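Local structure of metallo-beta-lactamase FIM-1 (Pseudomonas aeruginosa, 6V3Q) at residues T52-D55 with D56-A60; I63-K67 with D68-K72; L190-A193 with Q194-E198; A210-E213 with L214-L217. The protein probably hydrolyses beta-lactam antibiotics with the help of zinc, opening the lactam to a substituted beta-amino acid. All coordinates share one frame; numbering follows the deposited sequence.

Interaction 1. Residues T52-D55 with D56-A60; sequences TAWD and DPQTA
D55 turns its carboxylate back over the first turn of helix 56-68 and accepts the backbone N-H of Q58, an N-cap at the start of the helix that follows strand 46-50 in the metallo-beta-lactamase fold. The bond from Q58 N to D55 OD1 is 3.0 Å long and meets the carboxylate on its syn side, about 30° out of plane. D55 CG sits between the backbone N and the carbonyl carbon (chi1 57°), a short reach that suits aspartate to this place. The side chain of D55 crosses that of P57 at about a right angle, with P57 CD 3.4 Å from D55 OD1; proline fits the first turn, where its missing N-H costs no helical bond. Q58 also crosses D55 nearly at a right angle, while it runs alongside W54 in the same direction. Its OE1 lies 3.6 Å from W54 CB, near the plane of the indole and at its edge. Strand 19-27 holds both polar groups: Q58 NE2, on the same amide, bonds to M25 O, and W54 NE1 bonds to S24 O. The side chain of W54 lies about 8 Å from the bound zinc ion. A53, small enough to let the loop close on the helix, places CB 3.5 Å from Q58 CB. T59 crosses T52 obliquely and ties loop to helix: T59 OG1 accepts from A53 N at 3.0 Å and donates to D55 O at 2.9 Å. That carbonyl is gripped twice, since T59 N reaches D55 O at 3.1 Å from the opposite face of its plane.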
loop_
_atom_site.group_PDB
_atom_site.type_symbol
_atom_site.label_atom_id
_atom_site.label_comp_id
_atom_site.label_asym_id
_atom_site.label_seq_id
_atom_site.Cartn_x
_atom_site.Cartn_y
_atom_site.Cartn_z
ATOM N N THR A 52 -12.821 -6.769 -12.832
ATOM C CA THR A 52 -12.965 -5.323 -12.874
ATOM C C THR A 52 -11.809 -4.668 -12.124
ATOM O O THR A 52 -10.866 -5.333 -11.686
ATOM C CB THR A 52 -14.299 -4.903 -12.266
ATOM O OG1 THR A 52 -14.249 -5.099 -10.848
ATOM C CG2 THR A 52 -15.428 -5.735 -12.827
ATOM N N ALA A 53 -11.868 -3.349 -11.979
ATOM C CA ALA A 53 -10.973 -2.634 -11.088
ATOM C C ALA A 53 -11.593 -2.615 -9.692
ATOM O O ALA A 53 -12.512 -3.380 -9.389
ATOM C CB ALA A 53 -10.697 -1.236 -11.629
ATOM N N TRP A 54 -11.112 -1.724 -8.825
ATOM C CA TRP A 54 -11.605 -1.705 -7.451
ATOM C C TRP A 54 -13.003 -1.103 -7.349
ATOM O O TRP A 54 -13.797 -1.534 -6.505
ATOM C CB TRP A 54 -10.633 -0.941 -6.554
ATOM C CG TRP A 54 -9.322 -1.641 -6.355
ATOM C CD1 TRP A 54 -8.188 -1.479 -7.096
ATOM C CD2 TRP A 54 -9.007 -2.615 -5.349
ATOM N NE1 TRP A 54 -7.188 -2.289 -6.616
ATOM C CE2 TRP A 54 -7.664 -2.996 -5.544
ATOM C CE3 TRP A 54 -9.729 -3.200 -4.305
ATOM C CZ2 TRP A 54 -7.029 -3.937 -4.731
ATOM C CZ3 TRP A 54 -9.096 -4.135 -3.500
ATOM C CH2 TRP A 54 -7.760 -4.492 -3.717
ATOM N N ASP A 55 -13.324 -0.113 -8.183
ATOM C CA ASP A 55 -14.606 0.575 -8.094
ATOM C C ASP A 55 -15.125 0.859 -9.499
ATOM O O ASP A 55 -14.479 0.537 -10.501
ATOM C CB ASP A 55 -14.487 1.862 -7.264
ATOM C CG ASP A 55 -13.441 2.824 -7.808
ATOM O OD1 ASP A 55 -12.981 2.640 -8.953
ATOM O OD2 ASP A 55 -13.071 3.769 -7.084
ATOM N N ASP A 56 -16.302 1.483 -9.563
ATOM C CA ASP A 56 -16.908 1.805 -10.854
ATOM C C ASP A 56 -16.069 2.764 -11.689
ATOM O O ASP A 56 -15.803 2.447 -12.861
ATOM C CB ASP A 56 -18.324 2.355 -10.637
ATOM C CG ASP A 56 -19.312 1.284 -10.217
ATOM O OD1 ASP A 56 -19.163 0.123 -10.654
ATOM O OD2 ASP A 56 -20.250 1.606 -9.458
ATOM N N PRO A 57 -15.625 3.924 -11.184
ATOM C CA PRO A 57 -14.902 4.859 -12.066
ATOM C C PRO A 57 -13.591 4.311 -12.602
ATOM O O PRO A 57 -13.202 4.662 -13.723
ATOM C CB PRO A 57 -14.677 6.084 -11.168
ATOM C CG PRO A 57 -14.724 5.551 -9.787
ATOM C CD PRO A 57 -15.760 4.470 -9.821
ATOM N N GLN A 58 -12.891 3.471 -11.836
ATOM C CA GLN A 58 -11.677 2.845 -12.353
ATOM C C GLN A 58 -12.009 1.786 -13.398
ATOM O O GLN A 58 -11.289 1.642 -14.393
ATOM C CB GLN A 58 -10.862 2.242 -11.209
ATOM C CG GLN A 58 -9.831 3.180 -10.592
ATOM C CD GLN A 58 -9.010 2.513 -9.498
ATOM O OE1 GLN A 58 -9.510 1.656 -8.769
ATOM N NE2 GLN A 58 -7.746 2.907 -9.380
ATOM N N THR A 59 -13.093 1.032 -13.188
ATOM C CA THR A 59 -13.568 0.123 -14.226
ATOM C C THR A 59 -14.046 0.894 -15.449
ATOM O O THR A 59 -13.890 0.421 -16.583
ATOM C CB THR A 59 -14.686 -0.772 -13.680
ATOM O OG1 THR A 59 -14.203 -1.508 -12.548
ATOM C CG2 THR A 59 -15.159 -1.758 -14.739
ATOM N N ALA A 60 -14.614 2.087 -15.244
ATOM C CA ALA A 60 -15.019 2.917 -16.373
ATOM C C ALA A 60 -13.822 3.325 -17.220
ATOM O O ALA A 60 -13.949 3.482 -18.440
ATOM C CB ALA A 60 -15.768 4.153 -15.876
#

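Interaction 2. Residues I63-K67 with D68-K72; sequences IEWSK and DTLKK
W65 and the pair T69 and L70 make the apolar part of this contact at the C-terminal end of helix 56-68. Both side chains lie over one face of the indole in CH-pi contacts: T69 CB is 3.9 Å from the centroid of the five-membered ring, and L70 CB is 4.3 Å from that of the six-membered ring. L70 CD2 adds a 3.8 Å contact with W65 CZ3. With CG anti to the backbone N (chi1 171°), W65 lays its broad ring along the following turn; F12 stacks on it and W20 meets it edge-to-face.

Among backbone bonds, D68 N still binds E64 O, but W65 O takes both T69 N and L70 N, and K72 N returns to S66 O at 2.9 Å. K71, just after L70, has positive phi (55°), which turns the chain toward strand 74-78 in this beta-alpha-beta crossover from strand 46-50. Serine suits the turn because S66 OG, besides giving its proton to I63 O at 2.7 Å, is also bonded to I74 N.

The carboxylate planes of E64 and D68 are 82° apart. Their like charges, E64 OE1 and D68 OD2, are 4.3 Å apart and may repel mildly; E64 OE2 has a long salt bridge to K67 NZ at 3.7 Å.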
loop_
_atom_site.group_PDB
_atom_site.type_symbol
_atom_site.label_atom_id
_atom_site.label_comp_id
_atom_site.label_asym_id
_atom_site.label_seq_id
_atom_site.Cartn_x
_atom_site.Cartn_y
_atom_site.Cartn_z
ATOM N N ILE A 63 -13.174 0.386 -19.603
ATOM C CA ILE A 63 -14.138 0.405 -20.701
ATOM C C ILE A 63 -13.743 1.452 -21.733
ATOM O O ILE A 63 -13.717 1.186 -22.941
ATOM C CB ILE A 63 -15.556 0.663 -20.160
ATOM C CG1 ILE A 63 -16.037 -0.512 -19.309
ATOM C CG2 ILE A 63 -16.522 0.958 -21.301
ATOM C CD1 ILE A 63 -17.307 -0.220 -18.548
ATOM N N GLU A 64 -13.422 2.661 -21.268
ATOM C CA GLU A 64 -13.091 3.746 -22.185
ATOM C C GLU A 64 -11.789 3.466 -22.925
ATOM O O GLU A 64 -11.671 3.763 -24.119
ATOM C CB GLU A 64 -13.007 5.066 -21.416
ATOM C CG GLU A 64 -13.703 6.240 -22.092
ATOM C CD GLU A 64 -15.211 6.057 -22.210
ATOM O OE1 GLU A 64 -15.846 6.852 -22.931
ATOM O OE2 GLU A 64 -15.769 5.130 -21.586
ATOM N N TRP A 65 -10.803 2.888 -22.233
ATOM C CA TRP A 65 -9.541 2.550 -22.882
ATOM C C TRP A 65 -9.742 1.493 -23.962
ATOM O O TRP A 65 -9.099 1.541 -25.017
ATOM C CB TRP A 65 -8.535 2.066 -21.840
ATOM C CG TRP A 65 -7.277 1.499 -22.422
ATOM C CD1 TRP A 65 -6.132 2.178 -22.721
ATOM C CD2 TRP A 65 -7.035 0.131 -22.772
ATOM N NE1 TRP A 65 -5.192 1.318 -23.235
ATOM C CE2 TRP A 65 -5.723 0.056 -23.280
ATOM C CE3 TRP A 65 -7.800 -1.038 -22.706
ATOM C CZ2 TRP A 65 -5.160 -1.140 -23.718
ATOM C CZ3 TRP A 65 -7.239 -2.225 -23.144
ATOM C CH2 TRP A 65 -5.932 -2.267 -23.643
ATOM N N SER A 66 -10.632 0.526 -23.714
ATOM C CA SER A 66 -10.879 -0.521 -24.702
ATOM C C SER A 66 -11.546 0.033 -25.953
ATOM O O SER A 66 -11.392 -0.536 -27.040
ATOM C CB SER A 66 -11.742 -1.628 -24.097
ATOM O OG SER A 66 -13.101 -1.229 -24.038
ATOM N N LYS A 67 -12.291 1.130 -25.823
ATOM C CA LYS A 67 -12.959 1.741 -26.965
ATOM C C LYS A 67 -12.085 2.770 -27.672
ATOM O O LYS A 67 -12.044 2.798 -28.906
ATOM C CB LYS A 67 -14.270 2.402 -26.525
ATOM C CG LYS A 67 -15.365 1.441 -26.084
ATOM C CD LYS A 67 -16.747 2.068 -26.253
ATOM C CE LYS A 67 -16.933 3.308 -25.394
ATOM N NZ LYS A 67 -17.530 2.995 -24.071
ATOM N N ASP A 68 -11.381 3.613 -26.917
ATOM C CA ASP A 68 -10.649 4.733 -27.500
ATOM C C ASP A 68 -9.244 4.355 -27.955
ATOM O O ASP A 68 -8.804 4.798 -29.022
ATOM C CB ASP A 68 -10.570 5.888 -26.498
ATOM C CG ASP A 68 -11.934 6.461 -26.162
ATOM O OD1 ASP A 68 -12.862 6.306 -26.983
ATOM O OD2 ASP A 68 -12.080 7.064 -25.078
ATOM N N THR A 69 -8.531 3.547 -27.172
ATOM C CA THR A 69 -7.156 3.168 -27.482
ATOM C C THR A 69 -7.061 1.806 -28.160
ATOM O O THR A 69 -6.424 1.679 -29.210
ATOM C CB THR A 69 -6.307 3.169 -26.203
ATOM O OG1 THR A 69 -6.401 4.451 -25.569
ATOM C CG2 THR A 69 -4.848 2.875 -26.526
ATOM N N LEU A 70 -7.684 0.780 -27.575
ATOM C CA LEU A 70 -7.637 -0.551 -28.168
ATOM C C LEU A 70 -8.479 -0.633 -29.436
ATOM O O LEU A 70 -8.214 -1.478 -30.301
ATOM C CB LEU A 70 -8.105 -1.590 -27.146
ATOM C CG LEU A 70 -7.838 -3.062 -27.462
ATOM C CD1 LEU A 70 -6.349 -3.285 -27.666
ATOM C CD2 LEU A 70 -8.375 -3.966 -26.359
ATOM N N LYS A 71 -9.492 0.230 -29.562
ATOM C CA LYS A 71 -10.452 0.183 -30.664
ATOM C C LYS A 71 -11.108 -1.191 -30.771
ATOM O O LYS A 71 -11.495 -1.628 -31.859
ATOM C CB LYS A 71 -9.802 0.582 -31.992
ATOM C CG LYS A 71 -9.191 1.972 -31.974
ATOM C CD LYS A 71 -10.260 3.036 -31.772
ATOM C CE LYS A 71 -11.101 3.221 -33.028
ATOM N NZ LYS A 71 -12.165 4.248 -32.857
ATOM N N LYS A 72 -11.222 -1.877 -29.636
ATOM C CA LYS A 72 -11.868 -3.186 -29.550
ATOM C C LYS A 72 -12.720 -3.185 -28.291
ATOM O O LYS A 72 -12.284 -3.636 -27.224
ATOM C CB LYS A 72 -10.835 -4.315 -29.527
ATOM C CG LYS A 72 -10.056 -4.486 -30.824
ATOM C CD LYS A 72 -8.876 -5.426 -30.635
ATOM C CE LYS A 72 -8.167 -5.711 -31.950
ATOM N NZ LYS A 72 -8.982 -6.573 -32.851
#

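Interaction 3. Residues L190-A193 with Q194-E198; sequences LAVA and QRFAE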
loop_
_atom_site.group_PDB
_atom_site.type_symbol
_atom_site.label_atom_id
_atom_site.label_comp_id
_atom_site.label_asym_id
_atom_site.label_seq_id
_atom_site.Cartn_x
_atom_site.Cartn_y
_atom_site.Cartn_z
ATOM N N LEU A 190 -2.866 -27.161 -7.247
ATOM C CA LEU A 190 -2.330 -28.266 -8.036
ATOM C C LEU A 190 -3.276 -28.668 -9.162
ATOM O O LEU A 190 -2.823 -29.157 -10.205
ATOM C CB LEU A 190 -2.043 -29.467 -7.133
ATOM C CG LEU A 190 -0.962 -29.260 -6.070
ATOM C CD1 LEU A 190 -0.662 -30.561 -5.340
ATOM C CD2 LEU A 190 0.303 -28.677 -6.697
ATOM N N ALA A 191 -4.583 -28.482 -8.970
ATOM C CA ALA A 191 -5.532 -28.784 -10.036
ATOM C C ALA A 191 -5.374 -27.815 -11.201
ATOM O O ALA A 191 -5.533 -28.205 -12.364
ATOM C CB ALA A 191 -6.962 -28.748 -9.496
ATOM N N VAL A 192 -5.068 -26.549 -10.909
ATOM C CA VAL A 192 -4.828 -25.579 -11.971
ATOM C C VAL A 192 -3.545 -25.920 -12.713
ATOM O O VAL A 192 -3.499 -25.904 -13.949
ATOM C CB VAL A 192 -4.783 -24.153 -11.394
ATOM C CG1 VAL A 192 -4.437 -23.141 -12.481
ATOM C CG2 VAL A 192 -6.104 -23.803 -10.723
ATOM N N ALA A 193 -2.480 -26.233 -11.968
ATOM C CA ALA A 193 -1.204 -26.568 -12.590
ATOM C C ALA A 193 -1.319 -27.795 -13.483
ATOM O O ALA A 193 -0.623 -27.893 -14.499
ATOM C CB ALA A 193 -0.141 -26.796 -11.515
ATOM N N GLN A 194 -2.195 -28.732 -13.124
ATOM C CA GLN A 194 -2.358 -29.938 -13.924
ATOM C C GLN A 194 -3.277 -29.708 -15.116
ATOM O O GLN A 194 -3.093 -30.335 -16.167
ATOM C CB GLN A 194 -2.888 -31.076 -13.051
ATOM C CG GLN A 194 -2.805 -32.443 -13.706
ATOM C CD GLN A 194 -3.179 -33.562 -12.755
ATOM O OE1 GLN A 194 -3.109 -33.405 -11.537
ATOM N NE2 GLN A 194 -3.583 -34.700 -13.307
ATOM N N ARG A 195 -4.268 -28.822 -14.977
ATOM C CA ARG A 195 -5.148 -28.521 -16.102
ATOM C C ARG A 195 -4.413 -27.748 -17.191
ATOM O O ARG A 195 -4.599 -28.016 -18.385
ATOM C CB ARG A 195 -6.370 -27.741 -15.616
ATOM C CG ARG A 195 -7.309 -27.292 -16.724
ATOM C CD ARG A 195 -7.808 -28.468 -17.555
ATOM N NE ARG A 195 -8.782 -28.047 -18.556
ATOM C CZ ARG A 195 -8.462 -27.517 -19.731
ATOM N NH1 ARG A 195 -7.186 -27.331 -20.059
ATOM N NH2 ARG A 195 -9.417 -27.166 -20.581
ATOM N N PHE A 196 -3.579 -26.788 -16.803
ATOM C CA PHE A 196 -2.767 -26.023 -17.745
ATOM C C PHE A 196 -1.295 -26.367 -17.529
ATOM O O PHE A 196 -0.487 -25.533 -17.111
ATOM C CB PHE A 196 -3.021 -24.525 -17.584
ATOM C CG PHE A 196 -4.476 -24.148 -17.587
ATOM C CD1 PHE A 196 -5.229 -24.236 -18.748
ATOM C CD2 PHE A 196 -5.087 -23.696 -16.431
ATOM C CE1 PHE A 196 -6.568 -23.886 -18.752
ATOM C CE2 PHE A 196 -6.426 -23.343 -16.427
ATOM C CZ PHE A 196 -7.168 -23.439 -17.589
ATOM N N ALA A 197 -0.950 -27.622 -17.833
ATOM C CA ALA A 197 0.387 -28.138 -17.558
ATOM C C ALA A 197 1.467 -27.485 -18.410
ATOM O O ALA A 197 2.647 -27.564 -18.053
ATOM C CB ALA A 197 0.412 -29.652 -17.769
ATOM N N GLU A 198 1.098 -26.847 -19.523
ATOM C CA GLU A 198 2.083 -26.279 -20.432
ATOM C C GLU A 198 2.304 -24.787 -20.234
ATOM O O GLU A 198 3.350 -24.275 -20.647
ATOM C CB GLU A 198 1.670 -26.528 -21.887
ATOM C CG GLU A 198 1.469 -27.994 -22.225
ATOM C CD GLU A 198 1.341 -28.237 -23.715
ATOM O OE1 GLU A 198 1.345 -29.414 -24.127
ATOM O OE2 GLU A 198 1.239 -27.252 -24.477
#
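V192 holds CG1 anti to its backbone N (chi1 176°), and F196 holds CG anti to its carbonyl carbon (chi1 -50°), which brings the two side chains together one turn apart. The touch is between one methyl and one ring carbon: V192 CG1 lies 4.0 Å from F196 CD2. V192 O also approaches the ring, 3.7 Å from F196 CD2, while receiving F196 N in a nearly straight bond of 3.0 Å. The backbone bond and the side-chain touch thus involve the same residue. R195 adds its aliphatic stem, with CG 3.9 Å above one face of the F196 ring and over its centre. A long side chain serves here because its methylenes can pack on the ring while the guanidinium extends beyond.

The preceding turn is bound in the regular helical way, Q194 N to L190 O and R195 N to A191 O. Both donors are tilted by about 30° from the carbonyl planes they meet. F196 then leaves helical phi/psi, and A197 CA makes a CA-H...O contact of 3.2 Å with A193 O. That carbonyl is not left without a strong donor, because R212 NH2 bonds to it; R212 NH1 likewise bonds to F196 O. The small side chain of A193 leaves room for F215 to pack against it.

V192 and F196 both also touch V160, and F196 reaches V137 and F139. This is the C-terminal end of an amphipathic helix, 185-195, whose apolar side rests on the five-stranded sheet of the alpha-beta/beta-alpha metallo-beta-lactamase fold.

Interaction 4. Residues A210-E213 with L214-L217; sequences AGRE and LFEL
F215 and the guanidinium of R212 meet with their planes 64° apart: F215 CE1 lies 3.6 Å above one face of the guanidinium, offset toward its rim, while R212 NH1 stands in the ring plane at the phenyl edge. R212 NH1 is 3.7 Å from F215 CE1. A bend at chi3 (66°) brings the guanidinium to the edge of the phenyl ring. Its several N-H groups suit it to gather carbonyls, among them A199 O, which NH1 meets in a hydrogen bond, while F215 packs on V189 of helix 185-195.

These residues lead into and begin helix 213-226, the last helix of the metallo-beta-lactamase fold. Its first turn begins with short-span backbone bonds, L214 N to G211 O at 3.2 Å and F215 N to R212 O at 3.0 Å; L217 N to E213 O is the first full helical one.

E213 folds back, chi1 67°, and its OE2 accepts G211 N at 2.8 Å from above the carboxylate plane. Glycine, without a side chain, lets the E213 carboxylate lie close to the backbone of G211. On the buried side, A210 CB packs 4.0 Å from L214 CG, and L214 continues to I166, S169 and P204.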
loop_
_atom_site.group_PDB
_atom_site.type_symbol
_atom_site.label_atom_id
_atom_site.label_comp_id
_atom_site.label_asym_id
_atom_site.label_seq_id
_atom_site.Cartn_x
_atom_site.Cartn_y
_atom_site.Cartn_z
ATOM N N ALA A 210 4.732 -13.980 -13.429
ATOM C CA ALA A 210 5.927 -14.802 -13.267
ATOM C C ALA A 210 5.650 -16.162 -13.900
ATOM O O ALA A 210 4.740 -16.315 -14.722
ATOM C CB ALA A 210 6.324 -14.895 -11.787
ATOM N N GLY A 211 6.438 -17.168 -13.519
ATOM C CA GLY A 211 6.342 -18.489 -14.081
ATOM C C GLY A 211 5.639 -19.475 -13.171
ATOM O O GLY A 211 4.921 -19.104 -12.232
ATOM N N ARG A 212 5.856 -20.763 -13.452
ATOM C CA ARG A 212 5.188 -21.828 -12.714
ATOM C C ARG A 212 5.693 -21.972 -11.284
ATOM O O ARG A 212 5.110 -22.748 -10.520
ATOM C CB ARG A 212 5.344 -23.158 -13.457
ATOM C CG ARG A 212 4.725 -23.165 -14.846
ATOM C CD ARG A 212 4.797 -24.538 -15.498
ATOM N NE ARG A 212 3.975 -25.532 -14.808
ATOM C CZ ARG A 212 2.663 -25.666 -14.978
ATOM N NH1 ARG A 212 2.008 -24.863 -15.810
ATOM N NH2 ARG A 212 1.999 -26.601 -14.314
ATOM N N GLU A 213 6.754 -21.256 -10.901
ATOM C CA GLU A 213 7.192 -21.272 -9.509
ATOM C C GLU A 213 6.146 -20.672 -8.581
ATOM O O GLU A 213 6.157 -20.964 -7.381
ATOM C CB GLU A 213 8.517 -20.523 -9.353
ATOM C CG GLU A 213 8.441 -19.026 -9.612
ATOM C CD GLU A 213 8.439 -18.686 -11.088
ATOM O OE1 GLU A 213 8.559 -19.612 -11.919
ATOM O OE2 GLU A 213 8.320 -17.488 -11.421
ATOM N N LEU A 214 5.248 -19.835 -9.111
ATOM C CA LEU A 214 4.124 -19.346 -8.319
ATOM C C LEU A 214 3.229 -20.487 -7.855
ATOM O O LEU A 214 2.626 -20.403 -6.779
ATOM C CB LEU A 214 3.310 -18.332 -9.126
ATOM C CG LEU A 214 3.957 -16.965 -9.365
ATOM C CD1 LEU A 214 2.930 -15.963 -9.870
ATOM C CD2 LEU A 214 4.619 -16.465 -8.095
ATOM N N PHE A 215 3.124 -21.552 -8.652
ATOM C CA PHE A 215 2.396 -22.739 -8.215
ATOM C C PHE A 215 3.085 -23.388 -7.020
ATOM O O PHE A 215 2.441 -23.717 -6.018
ATOM C CB PHE A 215 2.274 -23.735 -9.369
ATOM C CG PHE A 215 1.300 -23.317 -10.434
ATOM C CD1 PHE A 215 1.557 -23.582 -11.770
ATOM C CD2 PHE A 215 0.122 -22.669 -10.099
ATOM C CE1 PHE A 215 0.662 -23.200 -12.752
ATOM C CE2 PHE A 215 -0.780 -22.285 -11.082
ATOM C CZ PHE A 215 -0.505 -22.551 -12.406
ATOM N N GLU A 216 4.401 -23.588 -7.120
ATOM C CA GLU A 216 5.152 -24.160 -6.006
ATOM C C GLU A 216 5.015 -23.301 -4.755
ATOM O O GLU A 216 4.785 -23.818 -3.656
ATOM C CB GLU A 216 6.624 -24.310 -6.389
ATOM C CG GLU A 216 7.522 -24.677 -5.218
ATOM C CD GLU A 216 8.991 -24.644 -5.582
ATOM O OE1 GLU A 216 9.831 -24.637 -4.658
ATOM O OE2 GLU A 216 9.306 -24.622 -6.790
ATOM N N LEU A 217 5.148 -21.981 -4.908
ATOM C CA LEU A 217 5.089 -21.084 -3.758
ATOM C C LEU A 217 3.746 -21.187 -3.045
ATOM O O LEU A 217 3.690 -21.331 -1.817
ATOM C CB LEU A 217 5.353 -19.647 -4.207
ATOM C CG LEU A 217 5.197 -18.564 -3.137
ATOM C CD1 LEU A 217 6.063 -18.896 -1.930
ATOM C CD2 LEU A 217 5.536 -17.184 -3.689
#

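How the interactions relate
The four contacts follow one another along the chain without overlap and fall into two pairs. Interactions 1 and 2 sit at the two ends of helix 56-68, their centres about 15 Å apart, between strands 46-50 and 74-78 of the seven-stranded sheet. Interactions 3 and 4, with centres about 11 Å apart, meet where the end of helix 185-195 adjoins the start of helix 213-226, with R212 bonding across. Between the pairs, centres lie about 28 to 32 Å apart without touching. Each pair lies in a different part of the fold: interaction 1 is on the opposite side of the chain's centre from interactions 3 and 4, and it comes nearest the zinc site through W54.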